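Old Yellow Enzyme (Pichia, PDB 6AGZ) reduces enone compounds asymmetrically with flavin mononucleotide as its bound cofactor, probably taking hydride from a nicotinamide nucleotide. Local coordinates at residues A[29-34]-A[50-55]; A[37-42]-A[65-70]; A[82-87]-A[107-112]. All coordinates share one frame; numbering follows the deposited sequence.

Contact 1 (A[29-34]-A[50-55]). With FMN (flavin mononucleotide), chain C.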
loop_
_atom_site.group_PDB
_atom_site.type_symbol
_atom_site.label_atom_id
_atom_site.label_comp_id
_atom_site.label_asym_id
_atom_site.label_seq_id
_atom_site.Cartn_x
_atom_site.Cartn_y
_atom_site.Cartn_z
ATOM N N LEU A 29 25.046 -10.058 2.956
ATOM C CA LEU A 29 25.527 -8.688 3.054
ATOM C C LEU A 29 25.832 -8.173 1.653
ATOM O O LEU A 29 26.545 -8.829 0.886
ATOM C CB LEU A 29 26.776 -8.618 3.935
ATOM C CG LEU A 29 27.539 -7.294 3.975
ATOM C CD1 LEU A 29 26.734 -6.222 4.694
ATOM C CD2 LEU A 29 28.899 -7.481 4.631
ATOM N N VAL A 30 25.292 -7.004 1.322
ATOM C CA VAL A 30 25.372 -6.454 -0.024
ATOM C C VAL A 30 26.041 -5.089 0.032
ATOM O O VAL A 30 25.779 -4.294 0.940
ATOM C CB VAL A 30 23.977 -6.347 -0.675
ATOM C CG1 VAL A 30 24.079 -5.769 -2.082
ATOM C CG2 VAL A 30 23.296 -7.705 -0.699
ATOM N N PHE A 31 26.919 -4.832 -0.938
ATOM C CA PHE A 31 27.447 -3.500 -1.192
ATOM C C PHE A 31 26.508 -2.812 -2.175
ATOM O O PHE A 31 26.555 -3.094 -3.380
ATOM C CB PHE A 31 28.869 -3.571 -1.752
ATOM C CG PHE A 31 29.535 -2.229 -1.912
ATOM C CD1 PHE A 31 29.072 -1.115 -1.230
ATOM C CD2 PHE A 31 30.630 -2.085 -2.751
ATOM C CE1 PHE A 31 29.686 0.115 -1.380
ATOM C CE2 PHE A 31 31.248 -0.859 -2.905
ATOM C CZ PHE A 31 30.776 0.242 -2.219
ATOM N N PRO A 32 25.639 -1.923 -1.705
ATOM C CA PRO A 32 24.669 -1.281 -2.597
ATOM C C PRO A 32 25.375 -0.376 -3.589
ATOM O O PRO A 32 26.558 -0.050 -3.409
ATOM C CB PRO A 32 23.780 -0.474 -1.633
ATOM C CG PRO A 32 24.102 -0.992 -0.257
ATOM C CD PRO A 32 25.524 -1.430 -0.325
ATOM N N PRO A 33 24.694 0.040 -4.657
ATOM C CA PRO A 33 25.318 0.969 -5.607
ATOM C C PRO A 33 25.732 2.256 -4.910
ATOM O O PRO A 33 24.937 2.885 -4.210
ATOM C CB PRO A 33 24.215 1.212 -6.644
ATOM C CG PRO A 33 22.942 0.829 -5.955
ATOM C CD PRO A 33 23.314 -0.296 -5.046
ATOM N N THR A 34 26.996 2.637 -5.094
ATOM C CA THR A 34 27.557 3.806 -4.422
ATOM C C THR A 34 28.377 4.600 -5.429
ATOM O O THR A 34 29.465 4.171 -5.827
ATOM C CB THR A 34 28.409 3.397 -3.221
ATOM O OG1 THR A 34 27.652 2.522 -2.375
ATOM C CG2 THR A 34 28.823 4.624 -2.425
ATOM N N LEU A 50 39.173 -0.931 -10.093
ATOM C CA LEU A 50 39.403 -2.370 -10.106
ATOM C C LEU A 50 39.906 -2.857 -8.752
ATOM O O LEU A 50 39.402 -3.849 -8.211
ATOM C CB LEU A 50 40.388 -2.735 -11.217
ATOM C CG LEU A 50 40.655 -4.224 -11.443
ATOM C CD1 LEU A 50 39.396 -5.038 -11.234
ATOM C CD2 LEU A 50 41.209 -4.462 -12.837
ATOM N N SER A 51 40.901 -2.170 -8.185
ATOM C CA SER A 51 41.347 -2.516 -6.839
ATOM C C SER A 51 40.239 -2.278 -5.819
ATOM O O SER A 51 40.083 -3.049 -4.861
ATOM C CB SER A 51 42.594 -1.710 -6.479
ATOM O OG SER A 51 42.959 -1.912 -5.125
ATOM N N TYR A 52 39.449 -1.224 -6.029
ATOM C CA TYR A 52 38.380 -0.858 -5.106
ATOM C C TYR A 52 37.361 -1.982 -4.964
ATOM O O TYR A 52 37.013 -2.384 -3.847
ATOM C CB TYR A 52 37.724 0.433 -5.602
ATOM C CG TYR A 52 36.484 0.890 -4.868
ATOM C CD1 TYR A 52 36.576 1.621 -3.692
ATOM C CD2 TYR A 52 35.219 0.634 -5.382
ATOM C CE1 TYR A 52 35.443 2.059 -3.031
ATOM C CE2 TYR A 52 34.081 1.067 -4.731
ATOM C CZ TYR A 52 34.199 1.780 -3.557
ATOM O OH TYR A 52 33.067 2.215 -2.905
ATOM N N TYR A 53 36.873 -2.509 -6.088
ATOM C CA TYR A 53 35.941 -3.629 -6.030
ATOM C C TYR A 53 36.642 -4.941 -5.697
ATOM O O TYR A 53 36.017 -5.847 -5.134
ATOM C CB TYR A 53 35.187 -3.760 -7.353
ATOM C CG TYR A 53 34.187 -2.652 -7.597
ATOM C CD1 TYR A 53 32.943 -2.667 -6.981
ATOM C CD2 TYR A 53 34.485 -1.593 -8.444
ATOM C CE1 TYR A 53 32.025 -1.656 -7.199
ATOM C CE2 TYR A 53 33.574 -0.579 -8.669
ATOM C CZ TYR A 53 32.346 -0.615 -8.045
ATOM O OH TYR A 53 31.436 0.393 -8.267
ATOM N N SER A 54 37.928 -5.060 -6.037
ATOM C CA SER A 54 38.666 -6.288 -5.753
ATOM C C SER A 54 38.793 -6.519 -4.253
ATOM O O SER A 54 38.575 -7.635 -3.765
ATOM C CB SER A 54 40.047 -6.230 -6.408
ATOM O OG SER A 54 40.827 -7.360 -6.055
ATOM N N GLN A 55 39.150 -5.471 -3.503
ATOM C CA GLN A 55 39.291 -5.616 -2.057
ATOM C C GLN A 55 37.968 -5.984 -1.398
ATOM O O GLN A 55 37.955 -6.698 -0.389
ATOM C CB GLN A 55 39.840 -4.326 -1.451
ATOM C CG GLN A 55 41.216 -3.934 -1.961
ATOM C CD GLN A 55 41.694 -2.621 -1.378
ATOM O OE1 GLN A 55 41.461 -2.329 -0.205
ATOM N NE2 GLN A 55 42.362 -1.817 -2.198
HETATM N N1 FMN C . 22.084 4.558 -4.386
HETATM C C2 FMN C . 21.791 4.183 -5.684
HETATM O O2 FMN C . 20.767 3.544 -5.922
HETATM N N3 FMN C . 22.640 4.526 -6.715
HETATM C C4 FMN C . 23.788 5.242 -6.451
HETATM O O4 FMN C . 24.551 5.551 -7.365
HETATM C C4A FMN C . 24.084 5.619 -5.147
HETATM N N5 FMN C . 25.230 6.336 -4.887
HETATM C C5A FMN C . 25.532 6.710 -3.597
HETATM C C6 FMN C . 26.691 7.433 -3.343
HETATM C C7 FMN C . 27.003 7.816 -2.046
HETATM C C7M FMN C . 28.255 8.593 -1.774
HETATM C C8 FMN C . 26.156 7.478 -0.999
HETATM C C8M FMN C . 26.492 7.891 0.403
HETATM C C9 FMN C . 24.997 6.758 -1.254
HETATM C C9A FMN C . 24.681 6.369 -2.553
HETATM N N10 FMN C . 23.526 5.652 -2.812
HETATM C C10 FMN C . 23.229 5.277 -4.110
HETATM C "C1'" FMN C . 22.607 5.269 -1.687
HETATM C "C2'" FMN C . 23.141 3.971 -1.074
HETATM O "O2'" FMN C . 23.112 2.951 -2.048
HETATM C "C3'" FMN C . 22.371 3.527 0.168
HETATM O "O3'" FMN C . 21.036 3.226 -0.173
HETATM C "C4'" FMN C . 22.407 4.601 1.251
HETATM O "O4'" FMN C . 23.728 5.068 1.410
HETATM C "C5'" FMN C . 21.913 4.072 2.591
HETATM O "O5'" FMN C . 22.659 2.930 2.951
HETATM P P FMN C . 23.715 3.004 4.163
HETATM O O1P FMN C . 23.025 3.561 5.385
HETATM O O2P FMN C . 24.240 1.622 4.470
HETATM O O3P FMN C . 24.861 3.901 3.762
HETATM O O HOH W 1 31.190 2.297 -5.190
#
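Phe31 and Tyr52 each swing CG anti to their backbone N (chi1 -174° and 173°), which sends the two rings toward each other from the first strand and the first helix of the TIM barrel. The strand 29-31 and the helix 47-57 belong to a beta-alpha-beta unit that continues into strand 63-70, and the aromatic side chains make the contact between them. They cross at about a right angle: the phenol end of Tyr52 arrives at the edge of the Phe31 ring, near its plane, with Tyr52 OH 3.1 Å from Phe31 CZ. At the same edge, in the plane of the Phe31 ring, Tyr52 CE2 lies 3.9 Å from Phe31 CE2. Tyr53 adds a looser touch, its CE1 being 4.4 Å from Phe31 CE2, while its own ring takes Tyr52 CD2 over the centre of one face; the phenol of Tyr53 turns to Glu67 instead. Tyr379 stacks on the Tyr52 ring.

Beyond the strand the chain reaches the flavin. Thr34 OG1 bonds back to Pro32 O from above its carbonyl plane and also bonds to Ser343, and Thr34 CG2 packs against the flavin ring, 3.6 Å from FMN C6. Pro33 O accepts a hydrogen bond from the ribityl hydroxyl FMN O2' at 2.8 Å. A water bridges the helix and this loop, donating to Thr34 O at 2.6 Å and lying 3.0 Å from Tyr52 OH.

Contact 2 (A[37-42]-A[65-70]); sequences FRNTSD and ITEATF. With FMN (flavin mononucleotide), chain C.
Asn39 ND2 donates to Glu67 OE1 at 3.1 Å, a moderately bent bond (N-H...O angle 148°) that ties the loop 37-42, which follows the first strand of the TIM barrel, to strand 63-70. The two side chains approach from opposite directions with their flat groups steeply inclined: OE1 lies close to the Asn39 amide plane, whereas ND2 meets the carboxylate from 36° above its plane. Two waters accept from the loop backbone, one from Phe37 N at 3.0 Å and the other from Arg38 N at 2.8 Å. Both also lie beside Glu67 OE1, but at distances too short to be trusted, and their bonds to it are doubtful. An alanine here in place of Asn39 would remove the amide, and Glu67 OE1 would probably be left without its direct donor from the loop, though Tyr53 would still hold OE2.

Glu67 CG sits between its backbone N and carbonyl carbon (chi1 52°), and from there the extended chain carries the carboxylate to Asn39. Its other oxygen, OE2, is bonded to the hydroxyl of Tyr53 on helix 47-57. At the backbone, Glu67 O takes Thr66 OG1 at 3.0 Å and Thr69 OG1 at 2.9 Å from opposite faces of its carbonyl plane, where the strand is interrupted. The next residue turns to the cofactor, Ala68 CB lying 3.2 Å from FMN O4. A buried carboxylate held by an amide N-H at one oxygen and a phenol at the other is likely to be favoured in its charged form.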
loop_
_atom_site.group_PDB
_atom_site.type_symbol
_atom_site.label_atom_id
_atom_site.label_comp_id
_atom_site.label_asym_id
_atom_site.label_seq_id
_atom_site.Cartn_x
_atom_site.Cartn_y
_atom_site.Cartn_z
ATOM N N PHE A 37 32.578 8.565 -8.650
ATOM C CA PHE A 37 33.180 9.440 -9.661
ATOM C C PHE A 37 34.692 9.235 -9.760
ATOM O O PHE A 37 35.475 10.188 -9.763
ATOM C CB PHE A 37 32.850 10.910 -9.387
ATOM C CG PHE A 37 31.390 11.234 -9.501
ATOM C CD1 PHE A 37 30.637 10.742 -10.555
ATOM C CD2 PHE A 37 30.769 12.029 -8.552
ATOM C CE1 PHE A 37 29.292 11.040 -10.661
ATOM C CE2 PHE A 37 29.423 12.330 -8.652
ATOM C CZ PHE A 37 28.684 11.837 -9.708
ATOM N N ARG A 38 35.106 7.970 -9.850
ATOM C CA ARG A 38 36.506 7.624 -10.059
ATOM C C ARG A 38 36.754 7.039 -11.446
ATOM O O ARG A 38 37.757 6.350 -11.656
ATOM C CB ARG A 38 36.993 6.660 -8.976
ATOM C CG ARG A 38 37.723 7.338 -7.821
ATOM C CD ARG A 38 36.782 8.171 -6.964
ATOM N NE ARG A 38 37.437 8.668 -5.756
ATOM C CZ ARG A 38 36.795 9.210 -4.725
ATOM N NH1 ARG A 38 35.474 9.323 -4.750
ATOM N NH2 ARG A 38 37.472 9.636 -3.668
ATOM N N ASN A 39 35.856 7.296 -12.391
ATOM C CA ASN A 39 36.079 6.960 -13.787
ATOM C C ASN A 39 36.851 8.086 -14.467
ATOM O O ASN A 39 37.015 9.180 -13.922
ATOM C CB ASN A 39 34.753 6.719 -14.509
ATOM C CG ASN A 39 33.908 5.649 -13.848
ATOM O OD1 ASN A 39 33.907 4.493 -14.271
ATOM N ND2 ASN A 39 33.177 6.031 -12.806
ATOM N N THR A 40 37.327 7.811 -15.676
ATOM C CA THR A 40 37.982 8.850 -16.453
ATOM C C THR A 40 36.955 9.883 -16.913
ATOM O O THR A 40 35.741 9.691 -16.798
ATOM C CB THR A 40 38.701 8.254 -17.662
ATOM O OG1 THR A 40 37.743 7.648 -18.539
ATOM C CG2 THR A 40 39.708 7.203 -17.220
ATOM N N SER A 41 37.458 11.002 -17.442
ATOM C CA SER A 41 36.569 11.964 -18.084
ATOM C C SER A 41 35.878 11.359 -19.298
ATOM O O SER A 41 34.845 11.878 -19.737
ATOM C CB SER A 41 37.344 13.219 -18.486
ATOM O OG SER A 41 38.239 12.950 -19.551
ATOM N N ASP A 42 36.426 10.272 -19.840
ATOM C CA ASP A 42 35.809 9.495 -20.905
ATOM C C ASP A 42 34.767 8.512 -20.392
ATOM O O ASP A 42 34.206 7.756 -21.195
ATOM C CB ASP A 42 36.887 8.731 -21.678
ATOM C CG ASP A 42 37.039 9.217 -23.100
ATOM O OD1 ASP A 42 36.474 10.282 -23.426
ATOM O OD2 ASP A 42 37.726 8.535 -23.889
ATOM N N ILE A 65 27.228 -4.467 -5.802
ATOM C CA ILE A 65 26.477 -3.734 -6.813
ATOM C C ILE A 65 27.291 -2.512 -7.205
ATOM O O ILE A 65 27.723 -1.744 -6.338
ATOM C CB ILE A 65 25.075 -3.333 -6.321
ATOM C CG1 ILE A 65 24.339 -4.550 -5.764
ATOM C CG2 ILE A 65 24.276 -2.728 -7.464
ATOM C CD1 ILE A 65 22.938 -4.246 -5.283
ATOM N N THR A 66 27.503 -2.339 -8.506
ATOM C CA THR A 66 28.334 -1.250 -8.984
ATOM C C THR A 66 27.671 0.095 -8.721
ATOM O O THR A 66 26.454 0.202 -8.549
ATOM C CB THR A 66 28.604 -1.379 -10.482
ATOM O OG1 THR A 66 27.413 -1.055 -11.212
ATOM C CG2 THR A 66 29.032 -2.786 -10.825
ATOM N N GLU A 67 28.505 1.130 -8.691
ATOM C CA GLU A 67 28.028 2.499 -8.794
ATOM C C GLU A 67 27.068 2.630 -9.969
ATOM O O GLU A 67 27.204 1.943 -10.987
ATOM C CB GLU A 67 29.217 3.437 -8.980
ATOM C CG GLU A 67 30.112 2.996 -10.131
ATOM C CD GLU A 67 31.546 3.449 -9.979
ATOM O OE1 GLU A 67 31.865 4.572 -10.420
ATOM O OE2 GLU A 67 32.352 2.678 -9.415
ATOM N N ALA A 68 26.080 3.506 -9.816
ATOM C CA ALA A 68 25.103 3.723 -10.874
ATOM C C ALA A 68 25.801 4.113 -12.172
ATOM O O ALA A 68 26.573 5.076 -12.213
ATOM C CB ALA A 68 24.110 4.800 -10.451
ATOM N N THR A 69 25.527 3.357 -13.232
ATOM C CA THR A 69 26.281 3.430 -14.476
ATOM C C THR A 69 25.366 3.868 -15.610
ATOM O O THR A 69 24.290 3.291 -15.803
ATOM C CB THR A 69 26.915 2.072 -14.799
ATOM O OG1 THR A 69 27.887 1.745 -13.795
ATOM C CG2 THR A 69 27.587 2.097 -16.158
ATOM N N PHE A 70 25.799 4.883 -16.357
ATOM C CA PHE A 70 25.029 5.364 -17.497
ATOM C C PHE A 70 24.928 4.282 -18.566
ATOM O O PHE A 70 25.932 3.674 -18.948
ATOM C CB PHE A 70 25.680 6.619 -18.084
ATOM C CG PHE A 70 25.866 7.733 -17.093
ATOM C CD1 PHE A 70 24.874 8.040 -16.176
ATOM C CD2 PHE A 70 27.037 8.477 -17.079
ATOM C CE1 PHE A 70 25.046 9.066 -15.264
ATOM C CE2 PHE A 70 27.216 9.502 -16.170
ATOM C CZ PHE A 70 26.220 9.798 -15.261
HETATM N N1 FMN C . 22.084 4.558 -4.386
HETATM C C2 FMN C . 21.791 4.183 -5.684
HETATM O O2 FMN C . 20.767 3.544 -5.922
HETATM N N3 FMN C . 22.640 4.526 -6.715
HETATM C C4 FMN C . 23.788 5.242 -6.451
HETATM O O4 FMN C . 24.551 5.551 -7.365
HETATM C C4A FMN C . 24.084 5.619 -5.147
HETATM N N5 FMN C . 25.230 6.336 -4.887
HETATM C C5A FMN C . 25.532 6.710 -3.597
HETATM C C6 FMN C . 26.691 7.433 -3.343
HETATM C C7 FMN C . 27.003 7.816 -2.046
HETATM C C7M FMN C . 28.255 8.593 -1.774
HETATM C C8 FMN C . 26.156 7.478 -0.999
HETATM C C8M FMN C . 26.492 7.891 0.403
HETATM C C9 FMN C . 24.997 6.758 -1.254
HETATM C C9A FMN C . 24.681 6.369 -2.553
HETATM N N10 FMN C . 23.526 5.652 -2.812
HETATM C C10 FMN C . 23.229 5.277 -4.110
HETATM C "C1'" FMN C . 22.607 5.269 -1.687
HETATM C "C2'" FMN C . 23.141 3.971 -1.074
HETATM O "O2'" FMN C . 23.112 2.951 -2.048
HETATM C "C3'" FMN C . 22.371 3.527 0.168
HETATM O "O3'" FMN C . 21.036 3.226 -0.173
HETATM C "C4'" FMN C . 22.407 4.601 1.251
HETATM O "O4'" FMN C . 23.728 5.068 1.410
HETATM C "C5'" FMN C . 21.913 4.072 2.591
HETATM O "O5'" FMN C . 22.659 2.930 2.951
HETATM P P FMN C . 23.715 3.004 4.163
HETATM O O1P FMN C . 23.025 3.561 5.385
HETATM O O2P FMN C . 24.240 1.622 4.470
HETATM O O3P FMN C . 24.861 3.901 3.762
HETATM O O HOH W 2 30.624 6.673 -9.884
HETATM O O HOH W 3 34.025 5.360 -9.663
#

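Contact 3 (A[82-87]-A[107-112]). With FMN (flavin mononucleotide), chain C.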
loop_
_atom_site.group_PDB
_atom_site.type_symbol
_atom_site.label_atom_id
_atom_site.label_comp_id
_atom_site.label_asym_id
_atom_site.label_seq_id
_atom_site.Cartn_x
_atom_site.Cartn_y
_atom_site.Cartn_z
ATOM N N PRO A 82 30.302 6.693 -14.577
ATOM C CA PRO A 82 30.526 5.437 -15.297
ATOM C C PRO A 82 29.588 5.267 -16.486
ATOM O O PRO A 82 28.519 5.874 -16.569
ATOM C CB PRO A 82 30.246 4.365 -14.227
ATOM C CG PRO A 82 29.670 5.116 -13.017
ATOM C CD PRO A 82 29.360 6.510 -13.463
ATOM N N MET A 83 30.009 4.403 -17.410
ATOM C CA MET A 83 29.219 4.111 -18.599
ATOM C C MET A 83 29.565 2.716 -19.101
ATOM O O MET A 83 30.690 2.239 -18.932
ATOM C CB MET A 83 29.449 5.157 -19.698
ATOM C CG MET A 83 28.377 5.164 -20.779
ATOM S SD MET A 83 28.634 6.433 -22.037
ATOM C CE MET A 83 28.326 7.920 -21.091
ATOM N N ILE A 84 28.575 2.058 -19.707
ATOM C CA ILE A 84 28.716 0.696 -20.215
ATOM C C ILE A 84 28.398 0.696 -21.710
ATOM O O ILE A 84 27.857 -0.274 -22.254
ATOM C CB ILE A 84 27.819 -0.273 -19.409
ATOM C CG1 ILE A 84 28.128 -1.744 -19.729
ATOM C CG2 ILE A 84 26.336 0.069 -19.582
ATOM C CD1 ILE A 84 29.309 -2.306 -18.971
ATOM N N TYR A 85 28.739 1.791 -22.393
ATOM C CA TYR A 85 28.277 2.034 -23.758
ATOM C C TYR A 85 29.314 1.671 -24.819
ATOM O O TYR A 85 29.044 0.839 -25.690
ATOM C CB TYR A 85 27.859 3.503 -23.894
ATOM C CG TYR A 85 27.184 3.846 -25.200
ATOM C CD1 TYR A 85 25.898 3.402 -25.477
ATOM C CD2 TYR A 85 27.825 4.630 -26.149
ATOM C CE1 TYR A 85 25.275 3.719 -26.668
ATOM C CE2 TYR A 85 27.210 4.955 -27.340
ATOM C CZ TYR A 85 25.936 4.496 -27.595
ATOM O OH TYR A 85 25.320 4.817 -28.782
ATOM N N THR A 86 30.499 2.279 -24.772
ATOM C CA THR A 86 31.484 2.047 -25.817
ATOM C C THR A 86 32.214 0.723 -25.589
ATOM O O THR A 86 32.103 0.092 -24.534
ATOM C CB THR A 86 32.491 3.195 -25.883
ATOM O OG1 THR A 86 33.328 3.172 -24.720
ATOM C CG2 THR A 86 31.770 4.534 -25.955
ATOM N N ASP A 87 32.972 0.304 -26.606
ATOM C CA ASP A 87 33.740 -0.933 -26.497
ATOM C C ASP A 87 34.740 -0.860 -25.348
ATOM O O ASP A 87 34.858 -1.801 -24.556
ATOM C CB ASP A 87 34.452 -1.231 -27.818
ATOM C CG ASP A 87 33.510 -1.772 -28.880
ATOM O OD1 ASP A 87 32.324 -2.001 -28.564
ATOM O OD2 ASP A 87 33.960 -1.979 -30.026
ATOM N N ILE A 107 28.648 -9.876 -8.642
ATOM C CA ILE A 107 28.476 -8.448 -8.877
ATOM C C ILE A 107 27.289 -8.203 -9.801
ATOM O O ILE A 107 27.071 -8.936 -10.772
ATOM C CB ILE A 107 29.768 -7.818 -9.443
ATOM C CG1 ILE A 107 29.638 -6.296 -9.528
ATOM C CG2 ILE A 107 30.131 -8.424 -10.795
ATOM C CD1 ILE A 107 30.958 -5.593 -9.748
ATOM N N SER A 108 26.512 -7.173 -9.475
ATOM C CA SER A 108 25.435 -6.666 -10.309
ATOM C C SER A 108 25.738 -5.221 -10.677
ATOM O O SER A 108 26.327 -4.478 -9.888
ATOM C CB SER A 108 24.083 -6.748 -9.584
ATOM O OG SER A 108 23.087 -5.998 -10.258
ATOM N N MET A 109 25.350 -4.823 -11.884
ATOM C CA MET A 109 25.530 -3.450 -12.341
ATOM C C MET A 109 24.195 -2.720 -12.299
ATOM O O MET A 109 23.211 -3.185 -12.884
ATOM C CB MET A 109 26.114 -3.396 -13.752
ATOM C CG MET A 109 25.959 -2.021 -14.395
ATOM S SD MET A 109 26.871 -1.779 -15.930
ATOM C CE MET A 109 28.522 -1.479 -15.309
ATOM N N GLN A 110 24.165 -1.581 -11.613
ATOM C CA GLN A 110 22.996 -0.714 -11.617
ATOM C C GLN A 110 23.090 0.246 -12.796
ATOM O O GLN A 110 24.133 0.868 -13.015
ATOM C CB GLN A 110 22.882 0.064 -10.305
ATOM C CG GLN A 110 21.562 0.805 -10.160
ATOM C CD GLN A 110 21.576 1.820 -9.035
ATOM O OE1 GLN A 110 22.496 2.628 -8.925
ATOM N NE2 GLN A 110 20.551 1.784 -8.190
ATOM N N LEU A 111 22.002 0.357 -13.554
ATOM C CA LEU A 111 21.945 1.233 -14.717
ATOM C C LEU A 111 21.316 2.566 -14.332
ATOM O O LEU A 111 20.232 2.598 -13.741
ATOM C CB LEU A 111 21.156 0.587 -15.855
ATOM C CG LEU A 111 21.799 -0.627 -16.525
ATOM C CD1 LEU A 111 20.969 -1.074 -17.723
ATOM C CD2 LEU A 111 23.234 -0.328 -16.936
ATOM N N TRP A 112 21.989 3.656 -14.685
ATOM C CA TRP A 112 21.595 4.999 -14.286
ATOM C C TRP A 112 21.002 5.753 -15.468
ATOM O O TRP A 112 21.440 5.583 -16.610
ATOM C CB TRP A 112 22.800 5.771 -13.739
ATOM C CG TRP A 112 22.483 6.735 -12.633
ATOM C CD1 TRP A 112 21.269 6.954 -12.051
ATOM C CD2 TRP A 112 23.408 7.605 -11.971
ATOM N NE1 TRP A 112 21.382 7.907 -11.065
ATOM C CE2 TRP A 112 22.687 8.319 -10.994
ATOM C CE3 TRP A 112 24.781 7.839 -12.102
ATOM C CZ2 TRP A 112 23.289 9.260 -10.164
ATOM C CZ3 TRP A 112 25.376 8.772 -11.275
ATOM C CH2 TRP A 112 24.631 9.471 -10.320
HETATM N N1 FMN C . 22.084 4.558 -4.386
HETATM C C2 FMN C . 21.791 4.183 -5.684
HETATM O O2 FMN C . 20.767 3.544 -5.922
HETATM N N3 FMN C . 22.640 4.526 -6.715
HETATM C C4 FMN C . 23.788 5.242 -6.451
HETATM O O4 FMN C . 24.551 5.551 -7.365
HETATM C C4A FMN C . 24.084 5.619 -5.147
HETATM N N5 FMN C . 25.230 6.336 -4.887
HETATM C C5A FMN C . 25.532 6.710 -3.597
HETATM C C6 FMN C . 26.691 7.433 -3.343
HETATM C C7 FMN C . 27.003 7.816 -2.046
HETATM C C7M FMN C . 28.255 8.593 -1.774
HETATM C C8 FMN C . 26.156 7.478 -0.999
HETATM C C8M FMN C . 26.492 7.891 0.403
HETATM C C9 FMN C . 24.997 6.758 -1.254
HETATM C C9A FMN C . 24.681 6.369 -2.553
HETATM N N10 FMN C . 23.526 5.652 -2.812
HETATM C C10 FMN C . 23.229 5.277 -4.110
HETATM C "C1'" FMN C . 22.607 5.269 -1.687
HETATM C "C2'" FMN C . 23.141 3.971 -1.074
HETATM O "O2'" FMN C . 23.112 2.951 -2.048
HETATM C "C3'" FMN C . 22.371 3.527 0.168
HETATM O "O3'" FMN C . 21.036 3.226 -0.173
HETATM C "C4'" FMN C . 22.407 4.601 1.251
HETATM O "O4'" FMN C . 23.728 5.068 1.410
HETATM C "C5'" FMN C . 21.913 4.072 2.591
HETATM O "O5'" FMN C . 22.659 2.930 2.951
HETATM P P FMN C . 23.715 3.004 4.163
HETATM O O1P FMN C . 23.025 3.561 5.385
HETATM O O2P FMN C . 24.240 1.622 4.470
HETATM O O3P FMN C . 24.861 3.901 3.762
#
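Ile84 meets Met109 of strand 106-112 tip to tip, shortly after Pro82, which lies against Glu67 and Thr69 of the neighbouring strand 63-70. Ile84 spreads round the thioether: its CD1 is 3.8 Å from Met109 CE, and Met109 SD lies 3.9 Å from Ile84 CB. A bend at the last torsion of Met109 (chi3 -79°) brings Met109 CE round to Ile84 CD1. The other branch, Ile84 CG2, touches Leu111 CD2 at 4.1 Å, the side chains crossing at about a right angle. Trp93 of helix 87-102 packs on both Ile84 and Met109. Farther on, Thr86 is the N-cap residue of that helix and caps a backbone N with its own hydroxyl.

The contact therefore belongs to the outer layer of the TIM barrel, between a strand and the loop leading into a helix. Gln110, between Met109 and Leu111, turns instead to the flavin: its OE1 accepts a bent bond (141°) from FMN N3 at 2.9 Å, and its NE2 donates almost straight (169°) to FMN O2 at 2.9 Å, with a further, weak bond to Glu185. This strand thus offers sulfur and methyl groups outward, joined to the loop by dispersion without directional bonds, and inward an amide whose paired bonds help fix the rotation of its end against the pyrimidine.

The three contacts follow the first three neighbouring strands of the TIM barrel, 29-31, 63-70 and 106-112, and all touch the same flavin. Contacts 2 and 3 lie closest, their centres about 8 Å apart, against about 12 Å between contacts 1 and 2 and about 14 Å between contacts 1 and 3. The helix of contact 1 reaches the carboxylate of contact 2, with Tyr53 OH 2.7 Å from Glu67 OE2. At the cofactor the contacts converge on the amide of contact 3: Gln110 OE1 is 3.2 Å from Pro33 CB and 3.1 Å from Ala68 CB, so residues from all three gather round the pyrimidine end of the flavin.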